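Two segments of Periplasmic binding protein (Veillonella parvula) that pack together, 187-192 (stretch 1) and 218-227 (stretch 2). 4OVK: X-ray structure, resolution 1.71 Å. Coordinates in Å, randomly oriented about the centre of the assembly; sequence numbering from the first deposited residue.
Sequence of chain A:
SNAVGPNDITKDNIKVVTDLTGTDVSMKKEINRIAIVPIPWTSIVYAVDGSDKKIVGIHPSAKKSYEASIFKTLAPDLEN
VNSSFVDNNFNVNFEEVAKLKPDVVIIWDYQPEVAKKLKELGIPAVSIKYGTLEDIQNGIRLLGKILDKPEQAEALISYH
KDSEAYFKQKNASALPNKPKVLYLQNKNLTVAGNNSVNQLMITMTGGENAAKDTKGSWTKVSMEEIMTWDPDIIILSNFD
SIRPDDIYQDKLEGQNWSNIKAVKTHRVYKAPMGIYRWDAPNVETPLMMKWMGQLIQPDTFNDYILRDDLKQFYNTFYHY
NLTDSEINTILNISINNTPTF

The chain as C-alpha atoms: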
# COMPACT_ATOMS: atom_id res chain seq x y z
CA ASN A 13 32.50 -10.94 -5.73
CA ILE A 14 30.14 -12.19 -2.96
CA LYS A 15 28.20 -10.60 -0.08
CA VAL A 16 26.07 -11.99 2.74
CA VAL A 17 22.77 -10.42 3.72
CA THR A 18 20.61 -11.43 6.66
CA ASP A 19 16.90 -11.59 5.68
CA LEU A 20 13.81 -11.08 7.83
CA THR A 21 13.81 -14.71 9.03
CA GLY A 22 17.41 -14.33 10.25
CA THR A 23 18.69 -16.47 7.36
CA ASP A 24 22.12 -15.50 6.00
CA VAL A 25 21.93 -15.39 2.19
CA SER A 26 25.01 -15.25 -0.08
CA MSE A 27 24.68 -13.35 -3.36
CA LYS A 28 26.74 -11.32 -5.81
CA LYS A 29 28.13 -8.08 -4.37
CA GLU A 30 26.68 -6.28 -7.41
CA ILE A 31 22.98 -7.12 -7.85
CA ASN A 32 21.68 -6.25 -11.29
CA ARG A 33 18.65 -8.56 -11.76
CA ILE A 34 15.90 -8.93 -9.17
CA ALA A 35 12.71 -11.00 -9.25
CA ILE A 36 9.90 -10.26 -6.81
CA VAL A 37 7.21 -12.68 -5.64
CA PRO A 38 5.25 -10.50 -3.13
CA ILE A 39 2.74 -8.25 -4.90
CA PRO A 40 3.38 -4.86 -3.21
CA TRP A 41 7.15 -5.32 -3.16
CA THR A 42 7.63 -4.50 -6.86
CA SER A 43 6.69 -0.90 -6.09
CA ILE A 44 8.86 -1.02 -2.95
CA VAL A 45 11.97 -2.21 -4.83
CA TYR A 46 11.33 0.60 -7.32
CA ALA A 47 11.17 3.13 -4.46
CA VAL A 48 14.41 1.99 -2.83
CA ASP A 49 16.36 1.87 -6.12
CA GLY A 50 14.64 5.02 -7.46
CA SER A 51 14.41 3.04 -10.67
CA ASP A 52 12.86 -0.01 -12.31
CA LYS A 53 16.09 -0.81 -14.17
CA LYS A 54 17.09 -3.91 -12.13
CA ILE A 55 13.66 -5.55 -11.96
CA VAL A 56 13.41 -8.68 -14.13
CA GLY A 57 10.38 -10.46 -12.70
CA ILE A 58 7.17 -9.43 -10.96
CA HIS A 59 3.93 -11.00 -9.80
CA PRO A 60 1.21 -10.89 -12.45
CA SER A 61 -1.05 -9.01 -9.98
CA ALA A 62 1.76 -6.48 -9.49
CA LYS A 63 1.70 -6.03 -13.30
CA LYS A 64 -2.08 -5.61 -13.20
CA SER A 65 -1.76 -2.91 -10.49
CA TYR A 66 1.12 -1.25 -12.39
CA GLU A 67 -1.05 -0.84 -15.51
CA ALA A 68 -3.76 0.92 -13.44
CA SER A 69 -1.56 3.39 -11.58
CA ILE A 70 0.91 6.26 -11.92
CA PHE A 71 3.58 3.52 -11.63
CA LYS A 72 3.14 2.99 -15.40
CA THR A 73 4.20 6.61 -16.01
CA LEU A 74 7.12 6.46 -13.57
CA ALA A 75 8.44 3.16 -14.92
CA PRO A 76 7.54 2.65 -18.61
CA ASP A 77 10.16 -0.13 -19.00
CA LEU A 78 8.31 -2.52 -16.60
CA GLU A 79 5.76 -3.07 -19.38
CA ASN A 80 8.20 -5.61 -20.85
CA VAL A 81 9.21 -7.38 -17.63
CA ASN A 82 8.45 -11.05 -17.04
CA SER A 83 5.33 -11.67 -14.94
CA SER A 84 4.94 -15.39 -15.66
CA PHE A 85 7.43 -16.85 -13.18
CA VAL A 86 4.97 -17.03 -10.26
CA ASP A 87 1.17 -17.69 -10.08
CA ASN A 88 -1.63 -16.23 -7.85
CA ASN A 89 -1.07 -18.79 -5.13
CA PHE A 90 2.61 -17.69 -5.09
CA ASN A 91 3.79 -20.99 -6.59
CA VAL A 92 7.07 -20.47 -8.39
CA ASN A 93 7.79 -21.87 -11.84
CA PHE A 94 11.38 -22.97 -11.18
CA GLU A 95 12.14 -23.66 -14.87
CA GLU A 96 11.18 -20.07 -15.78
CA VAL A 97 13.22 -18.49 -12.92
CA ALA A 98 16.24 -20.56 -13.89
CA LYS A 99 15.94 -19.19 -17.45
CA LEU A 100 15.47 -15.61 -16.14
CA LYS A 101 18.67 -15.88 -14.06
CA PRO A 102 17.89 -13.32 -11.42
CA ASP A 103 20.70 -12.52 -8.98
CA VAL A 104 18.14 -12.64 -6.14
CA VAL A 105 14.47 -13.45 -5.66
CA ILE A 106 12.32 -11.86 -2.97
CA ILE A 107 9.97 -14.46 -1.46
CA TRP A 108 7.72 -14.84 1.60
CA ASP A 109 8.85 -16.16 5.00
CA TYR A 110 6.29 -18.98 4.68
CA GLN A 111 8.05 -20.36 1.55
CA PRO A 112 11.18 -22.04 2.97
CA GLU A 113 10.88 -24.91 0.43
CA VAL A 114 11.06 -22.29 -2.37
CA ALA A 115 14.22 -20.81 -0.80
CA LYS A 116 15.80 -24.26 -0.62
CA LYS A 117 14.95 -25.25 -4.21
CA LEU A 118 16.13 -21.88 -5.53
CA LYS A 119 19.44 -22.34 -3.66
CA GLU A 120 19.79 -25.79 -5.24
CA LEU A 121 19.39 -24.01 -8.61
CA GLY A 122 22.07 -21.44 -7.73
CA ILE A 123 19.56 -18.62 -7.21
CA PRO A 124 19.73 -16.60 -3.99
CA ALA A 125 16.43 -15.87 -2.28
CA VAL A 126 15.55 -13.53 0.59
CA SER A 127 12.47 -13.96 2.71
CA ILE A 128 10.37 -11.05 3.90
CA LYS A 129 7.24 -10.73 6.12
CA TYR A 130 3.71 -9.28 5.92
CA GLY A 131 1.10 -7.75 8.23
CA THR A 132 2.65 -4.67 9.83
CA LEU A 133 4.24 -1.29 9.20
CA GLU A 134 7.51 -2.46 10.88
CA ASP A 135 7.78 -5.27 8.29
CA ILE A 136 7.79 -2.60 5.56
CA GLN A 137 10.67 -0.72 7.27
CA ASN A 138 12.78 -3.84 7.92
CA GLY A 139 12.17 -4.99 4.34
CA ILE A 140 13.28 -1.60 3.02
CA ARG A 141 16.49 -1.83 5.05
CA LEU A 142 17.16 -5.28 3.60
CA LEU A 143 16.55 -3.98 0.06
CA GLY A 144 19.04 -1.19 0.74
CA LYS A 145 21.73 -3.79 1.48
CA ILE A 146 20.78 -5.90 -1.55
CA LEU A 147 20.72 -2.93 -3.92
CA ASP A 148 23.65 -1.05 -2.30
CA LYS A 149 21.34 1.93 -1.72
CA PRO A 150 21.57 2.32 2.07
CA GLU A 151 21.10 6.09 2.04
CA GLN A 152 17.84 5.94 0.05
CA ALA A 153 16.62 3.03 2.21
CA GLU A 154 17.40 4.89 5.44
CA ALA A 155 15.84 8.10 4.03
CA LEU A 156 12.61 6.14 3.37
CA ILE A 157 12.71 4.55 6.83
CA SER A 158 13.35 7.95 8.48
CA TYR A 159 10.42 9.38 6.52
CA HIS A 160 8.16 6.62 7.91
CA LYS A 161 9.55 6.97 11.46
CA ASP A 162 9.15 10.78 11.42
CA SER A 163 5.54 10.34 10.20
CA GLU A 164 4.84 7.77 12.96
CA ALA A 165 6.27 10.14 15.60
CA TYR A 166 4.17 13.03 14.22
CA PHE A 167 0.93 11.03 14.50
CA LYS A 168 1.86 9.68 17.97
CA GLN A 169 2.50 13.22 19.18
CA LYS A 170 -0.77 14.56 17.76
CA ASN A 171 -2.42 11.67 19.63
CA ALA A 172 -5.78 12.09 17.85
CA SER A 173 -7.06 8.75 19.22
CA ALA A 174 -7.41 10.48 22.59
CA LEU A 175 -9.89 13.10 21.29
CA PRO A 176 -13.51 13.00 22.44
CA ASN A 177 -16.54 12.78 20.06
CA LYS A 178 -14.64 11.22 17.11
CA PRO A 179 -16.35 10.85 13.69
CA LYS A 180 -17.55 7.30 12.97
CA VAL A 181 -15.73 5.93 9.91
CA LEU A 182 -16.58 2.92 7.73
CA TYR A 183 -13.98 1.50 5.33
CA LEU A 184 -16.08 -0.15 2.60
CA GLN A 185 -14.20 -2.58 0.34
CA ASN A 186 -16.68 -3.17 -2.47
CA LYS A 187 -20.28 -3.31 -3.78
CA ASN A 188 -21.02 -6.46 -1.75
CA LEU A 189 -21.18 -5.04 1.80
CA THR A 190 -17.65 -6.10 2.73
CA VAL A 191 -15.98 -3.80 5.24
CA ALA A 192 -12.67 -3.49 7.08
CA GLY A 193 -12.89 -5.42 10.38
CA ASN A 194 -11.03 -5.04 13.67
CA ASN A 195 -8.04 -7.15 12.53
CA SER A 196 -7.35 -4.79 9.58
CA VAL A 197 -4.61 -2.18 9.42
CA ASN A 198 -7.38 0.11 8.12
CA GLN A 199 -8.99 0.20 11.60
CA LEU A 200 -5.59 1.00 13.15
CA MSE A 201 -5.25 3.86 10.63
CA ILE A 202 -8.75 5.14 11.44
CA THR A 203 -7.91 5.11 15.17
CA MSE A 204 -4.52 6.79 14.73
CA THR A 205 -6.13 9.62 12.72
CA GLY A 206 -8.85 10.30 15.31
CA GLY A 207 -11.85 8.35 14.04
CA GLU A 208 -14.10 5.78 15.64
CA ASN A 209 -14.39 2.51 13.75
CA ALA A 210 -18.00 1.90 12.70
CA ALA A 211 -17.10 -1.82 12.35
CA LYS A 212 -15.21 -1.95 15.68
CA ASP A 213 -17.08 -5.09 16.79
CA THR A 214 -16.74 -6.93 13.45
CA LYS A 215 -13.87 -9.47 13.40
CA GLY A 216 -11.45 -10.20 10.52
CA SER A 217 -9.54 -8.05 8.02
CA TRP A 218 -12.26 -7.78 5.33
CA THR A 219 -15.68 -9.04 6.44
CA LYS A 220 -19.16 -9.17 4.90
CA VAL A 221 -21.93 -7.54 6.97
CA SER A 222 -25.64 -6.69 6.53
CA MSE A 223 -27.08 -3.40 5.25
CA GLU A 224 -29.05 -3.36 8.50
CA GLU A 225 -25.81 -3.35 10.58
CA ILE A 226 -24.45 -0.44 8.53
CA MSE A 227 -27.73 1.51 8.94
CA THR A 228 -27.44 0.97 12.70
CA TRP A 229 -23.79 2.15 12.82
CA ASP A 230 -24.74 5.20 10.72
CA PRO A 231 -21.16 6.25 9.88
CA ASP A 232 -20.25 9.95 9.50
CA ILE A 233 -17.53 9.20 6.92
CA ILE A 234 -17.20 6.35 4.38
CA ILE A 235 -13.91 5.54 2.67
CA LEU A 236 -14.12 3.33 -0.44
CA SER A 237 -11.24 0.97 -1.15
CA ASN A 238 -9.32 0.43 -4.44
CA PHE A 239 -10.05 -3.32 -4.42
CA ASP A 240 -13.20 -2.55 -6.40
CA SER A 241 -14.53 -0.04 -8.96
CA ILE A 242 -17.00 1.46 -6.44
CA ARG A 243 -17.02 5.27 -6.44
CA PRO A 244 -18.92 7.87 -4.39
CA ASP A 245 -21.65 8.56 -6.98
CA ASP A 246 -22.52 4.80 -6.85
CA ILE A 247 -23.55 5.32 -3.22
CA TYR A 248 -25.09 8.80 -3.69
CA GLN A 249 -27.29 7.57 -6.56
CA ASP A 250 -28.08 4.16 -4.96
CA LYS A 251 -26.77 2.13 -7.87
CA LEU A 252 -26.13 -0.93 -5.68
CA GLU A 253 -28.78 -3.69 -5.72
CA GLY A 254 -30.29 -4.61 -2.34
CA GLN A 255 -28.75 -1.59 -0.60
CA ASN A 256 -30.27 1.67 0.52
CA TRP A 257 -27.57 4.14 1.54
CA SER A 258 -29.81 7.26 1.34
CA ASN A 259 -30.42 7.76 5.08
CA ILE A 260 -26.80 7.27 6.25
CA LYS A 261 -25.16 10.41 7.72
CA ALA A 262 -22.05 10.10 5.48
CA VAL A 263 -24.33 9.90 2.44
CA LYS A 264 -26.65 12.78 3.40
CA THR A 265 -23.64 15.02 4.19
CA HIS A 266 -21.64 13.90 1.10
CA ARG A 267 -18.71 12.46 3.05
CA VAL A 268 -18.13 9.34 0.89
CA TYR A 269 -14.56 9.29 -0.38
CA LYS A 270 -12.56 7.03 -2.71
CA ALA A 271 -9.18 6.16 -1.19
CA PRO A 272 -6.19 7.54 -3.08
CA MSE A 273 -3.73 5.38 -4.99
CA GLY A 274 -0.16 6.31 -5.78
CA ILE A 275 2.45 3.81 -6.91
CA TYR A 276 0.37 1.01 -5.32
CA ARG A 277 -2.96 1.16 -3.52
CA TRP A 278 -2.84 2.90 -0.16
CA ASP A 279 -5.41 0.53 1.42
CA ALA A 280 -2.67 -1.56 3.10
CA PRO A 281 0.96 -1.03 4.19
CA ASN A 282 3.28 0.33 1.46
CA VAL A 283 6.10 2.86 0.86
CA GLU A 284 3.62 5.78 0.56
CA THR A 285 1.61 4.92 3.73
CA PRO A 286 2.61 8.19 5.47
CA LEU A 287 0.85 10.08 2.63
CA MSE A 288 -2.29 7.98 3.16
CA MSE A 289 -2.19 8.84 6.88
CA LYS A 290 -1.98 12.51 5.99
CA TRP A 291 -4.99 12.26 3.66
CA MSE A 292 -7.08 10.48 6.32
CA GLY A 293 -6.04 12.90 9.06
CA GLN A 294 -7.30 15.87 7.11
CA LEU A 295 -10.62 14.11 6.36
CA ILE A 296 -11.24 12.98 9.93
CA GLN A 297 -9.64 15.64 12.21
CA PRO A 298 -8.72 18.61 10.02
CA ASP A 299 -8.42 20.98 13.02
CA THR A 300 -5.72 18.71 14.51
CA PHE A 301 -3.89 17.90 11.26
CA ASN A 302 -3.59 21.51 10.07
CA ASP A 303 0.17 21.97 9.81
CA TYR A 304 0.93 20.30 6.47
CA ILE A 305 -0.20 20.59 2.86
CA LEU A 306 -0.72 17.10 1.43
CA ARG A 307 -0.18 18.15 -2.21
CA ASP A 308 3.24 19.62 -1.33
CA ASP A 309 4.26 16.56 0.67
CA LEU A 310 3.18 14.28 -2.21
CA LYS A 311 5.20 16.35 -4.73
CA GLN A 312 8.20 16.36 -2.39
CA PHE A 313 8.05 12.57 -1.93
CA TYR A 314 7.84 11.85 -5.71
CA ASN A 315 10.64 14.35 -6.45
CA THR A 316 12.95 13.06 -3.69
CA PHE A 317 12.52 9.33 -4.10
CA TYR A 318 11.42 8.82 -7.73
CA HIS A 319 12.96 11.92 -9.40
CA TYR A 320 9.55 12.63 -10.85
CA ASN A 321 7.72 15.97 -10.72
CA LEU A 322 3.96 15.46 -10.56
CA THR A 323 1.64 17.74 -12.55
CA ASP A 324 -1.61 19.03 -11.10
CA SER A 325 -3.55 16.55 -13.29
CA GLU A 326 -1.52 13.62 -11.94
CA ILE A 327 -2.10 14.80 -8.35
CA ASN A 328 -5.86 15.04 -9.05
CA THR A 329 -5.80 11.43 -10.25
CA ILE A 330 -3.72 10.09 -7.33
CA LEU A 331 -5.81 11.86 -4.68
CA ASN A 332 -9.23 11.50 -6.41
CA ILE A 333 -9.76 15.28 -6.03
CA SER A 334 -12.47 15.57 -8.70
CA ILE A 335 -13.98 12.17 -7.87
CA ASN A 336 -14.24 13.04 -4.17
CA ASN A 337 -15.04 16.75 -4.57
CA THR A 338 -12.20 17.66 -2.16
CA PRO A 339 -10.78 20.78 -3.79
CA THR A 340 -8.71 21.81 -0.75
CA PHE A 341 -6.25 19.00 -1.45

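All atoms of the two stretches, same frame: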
# COMPACT_ATOMS: atom_id res chain seq x y z
N LYS A 187 -18.84 -3.44 -3.58
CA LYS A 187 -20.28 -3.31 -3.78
C LYS A 187 -21.08 -4.45 -3.15
O LYS A 187 -22.29 -4.56 -3.37
CB LYS A 187 -20.59 -3.25 -5.28
CG LYS A 187 -19.87 -2.12 -6.00
CD LYS A 187 -20.29 -1.99 -7.45
CE LYS A 187 -19.46 -2.86 -8.36
NZ LYS A 187 -18.02 -2.50 -8.39
N ASN A 188 -20.41 -5.27 -2.34
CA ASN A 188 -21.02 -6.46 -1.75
C ASN A 188 -20.96 -6.43 -0.22
O ASN A 188 -20.84 -7.47 0.42
CB ASN A 188 -20.33 -7.72 -2.30
CG ASN A 188 -21.19 -8.96 -2.21
OD1 ASN A 188 -22.43 -8.88 -2.22
ND2 ASN A 188 -20.55 -10.13 -2.12
N LEU A 189 -21.04 -5.22 0.35
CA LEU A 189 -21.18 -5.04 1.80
C LEU A 189 -20.04 -5.64 2.62
O LEU A 189 -20.22 -6.07 3.76
CB LEU A 189 -22.54 -5.58 2.28
CG LEU A 189 -23.76 -4.85 1.71
CD1 LEU A 189 -25.03 -5.64 1.95
CD2 LEU A 189 -23.85 -3.45 2.31
N THR A 190 -18.84 -5.65 2.04
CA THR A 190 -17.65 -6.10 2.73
C THR A 190 -16.90 -4.89 3.25
O THR A 190 -16.63 -3.95 2.51
CB THR A 190 -16.76 -6.93 1.80
OG1 THR A 190 -17.52 -8.03 1.30
CG2 THR A 190 -15.54 -7.45 2.55
N VAL A 191 -16.56 -4.94 4.54
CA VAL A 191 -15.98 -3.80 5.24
C VAL A 191 -14.71 -4.24 5.96
O VAL A 191 -14.49 -5.43 6.20
CB VAL A 191 -16.99 -3.19 6.26
CG1 VAL A 191 -18.30 -2.86 5.55
CG2 VAL A 191 -17.25 -4.14 7.43
N ALA A 192 -13.88 -3.26 6.31
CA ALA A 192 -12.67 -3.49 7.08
C ALA A 192 -13.03 -3.80 8.53
O ALA A 192 -13.69 -3.00 9.19
CB ALA A 192 -11.77 -2.28 7.02
N TRP A 218 -11.14 -8.20 6.19
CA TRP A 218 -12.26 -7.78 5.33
C TRP A 218 -13.43 -8.74 5.56
O TRP A 218 -13.29 -9.95 5.36
CB TRP A 218 -11.85 -7.79 3.85
CG TRP A 218 -10.76 -6.79 3.49
CD1 TRP A 218 -9.45 -7.06 3.17
CD2 TRP A 218 -10.88 -5.36 3.41
NE1 TRP A 218 -8.77 -5.91 2.91
CE2 TRP A 218 -9.62 -4.84 3.05
CE3 TRP A 218 -11.94 -4.47 3.63
CZ2 TRP A 218 -9.38 -3.48 2.89
CZ3 TRP A 218 -11.71 -3.11 3.47
CH2 TRP A 218 -10.44 -2.63 3.10
N THR A 219 -14.57 -8.21 5.97
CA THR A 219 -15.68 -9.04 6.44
C THR A 219 -17.03 -8.56 5.90
O THR A 219 -17.33 -7.37 5.96
CB THR A 219 -15.71 -9.04 7.97
OG1 THR A 219 -14.46 -9.55 8.46
CG2 THR A 219 -16.87 -9.88 8.51
N LYS A 220 -17.83 -9.50 5.41
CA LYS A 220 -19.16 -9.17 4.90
C LYS A 220 -20.13 -8.95 6.06
O LYS A 220 -20.16 -9.73 7.02
CB LYS A 220 -19.67 -10.27 3.95
CG LYS A 220 -21.04 -9.96 3.35
CD LYS A 220 -21.35 -10.76 2.10
CE LYS A 220 -22.66 -10.29 1.49
NZ LYS A 220 -23.03 -11.04 0.25
N VAL A 221 -20.92 -7.88 5.97
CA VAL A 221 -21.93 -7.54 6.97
C VAL A 221 -23.26 -7.26 6.28
O VAL A 221 -23.35 -7.30 5.05
CB VAL A 221 -21.50 -6.32 7.83
CG1 VAL A 221 -20.13 -6.58 8.47
CG2 VAL A 221 -21.47 -5.03 7.01
N SER A 222 -24.31 -7.00 7.07
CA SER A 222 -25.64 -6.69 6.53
C SER A 222 -25.83 -5.18 6.35
O SER A 222 -25.22 -4.37 7.06
CB SER A 222 -26.72 -7.21 7.47
OG SER A 222 -26.77 -6.47 8.67
N MSE A 223 -26.70 -4.80 5.42
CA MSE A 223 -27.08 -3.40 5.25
C MSE A 223 -27.71 -2.89 6.52
O MSE A 223 -27.55 -1.72 6.87
CB MSE A 223 -28.02 -3.23 4.06
CG MSE A 223 -28.33 -1.77 3.72
SE MSE A 223 -26.76 -0.89 2.92
CE MSE A 223 -26.82 0.81 3.90
N GLU A 224 -28.42 -3.76 7.24
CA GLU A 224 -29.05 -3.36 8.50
C GLU A 224 -28.01 -2.95 9.56
O GLU A 224 -28.20 -1.94 10.25
CB GLU A 224 -29.96 -4.48 9.03
CG GLU A 224 -30.81 -4.07 10.22
CD GLU A 224 -30.29 -4.63 11.53
OE1 GLU A 224 -30.62 -5.79 11.86
OE2 GLU A 224 -29.56 -3.90 12.25
N GLU A 225 -26.91 -3.71 9.67
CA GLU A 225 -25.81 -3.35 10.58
C GLU A 225 -25.24 -1.97 10.26
O GLU A 225 -25.02 -1.16 11.16
CB GLU A 225 -24.67 -4.39 10.50
CG GLU A 225 -24.92 -5.68 11.26
CD GLU A 225 -23.90 -6.75 10.93
OE1 GLU A 225 -22.93 -6.89 11.71
OE2 GLU A 225 -24.05 -7.45 9.90
N ILE A 226 -25.02 -1.71 8.98
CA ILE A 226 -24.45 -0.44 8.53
C ILE A 226 -25.41 0.73 8.82
O ILE A 226 -24.98 1.81 9.23
CB ILE A 226 -24.04 -0.50 7.03
CG1 ILE A 226 -22.87 -1.49 6.84
CG2 ILE A 226 -23.65 0.88 6.51
CD1 ILE A 226 -22.55 -1.80 5.40
N MSE A 227 -26.71 0.50 8.63
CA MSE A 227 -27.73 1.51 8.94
C MSE A 227 -27.69 1.83 10.42
O MSE A 227 -27.75 3.00 10.81
CB MSE A 227 -29.11 1.04 8.49
CG MSE A 227 -29.21 1.02 6.96
SE MSE A 227 -30.89 0.15 6.38
CE MSE A 227 -32.15 1.57 6.92

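Lys187 makes no contact with stretch 2, and the interface opens at Asn188, whose OD1 accepts a weak hydrogen bond from Lys220 NZ at 3.3 Å; the lysine reaches it with all four chi angles near 180°. Asn188 O also accepts a weak hydrogen bond from Thr190 OG1 (3.5 Å), within stretch 1.

Leu189 contributes through both backbone and side chain. Its O accepts from Val221 N at 2.9 Å, with a nearly straight N-H...O angle of 168°, while its CD2 lies 3.7 Å from Ile226 CD1 and 3.9 Å from Met223 SE, an apolar contact with the first turn of the helix. That turn is capped by Ser222, whose OG accepts from Glu225 N at 2.9 Å.

Thr190 and Lys220 form a non-hydrogen-bonded antiparallel pair; here Thr190 CA approaches Thr219 O at 3.5 Å, with 143° at the hydrogen, consistent with a CA-H...O contact. Val191 and Thr219 form the hydrogen-bonded pair: Val191 N donates to Thr219 O (2.9 Å, 170°), and Thr219 N to Val191 O (2.8 Å, 165°). The valine side chain leaves the opposite face from Thr190, and its CG2 meets Val221 CG1 at 3.9 Å. Ala192 returns to the Thr190 face, where its CB packs 3.6 Å from Trp218 CZ3.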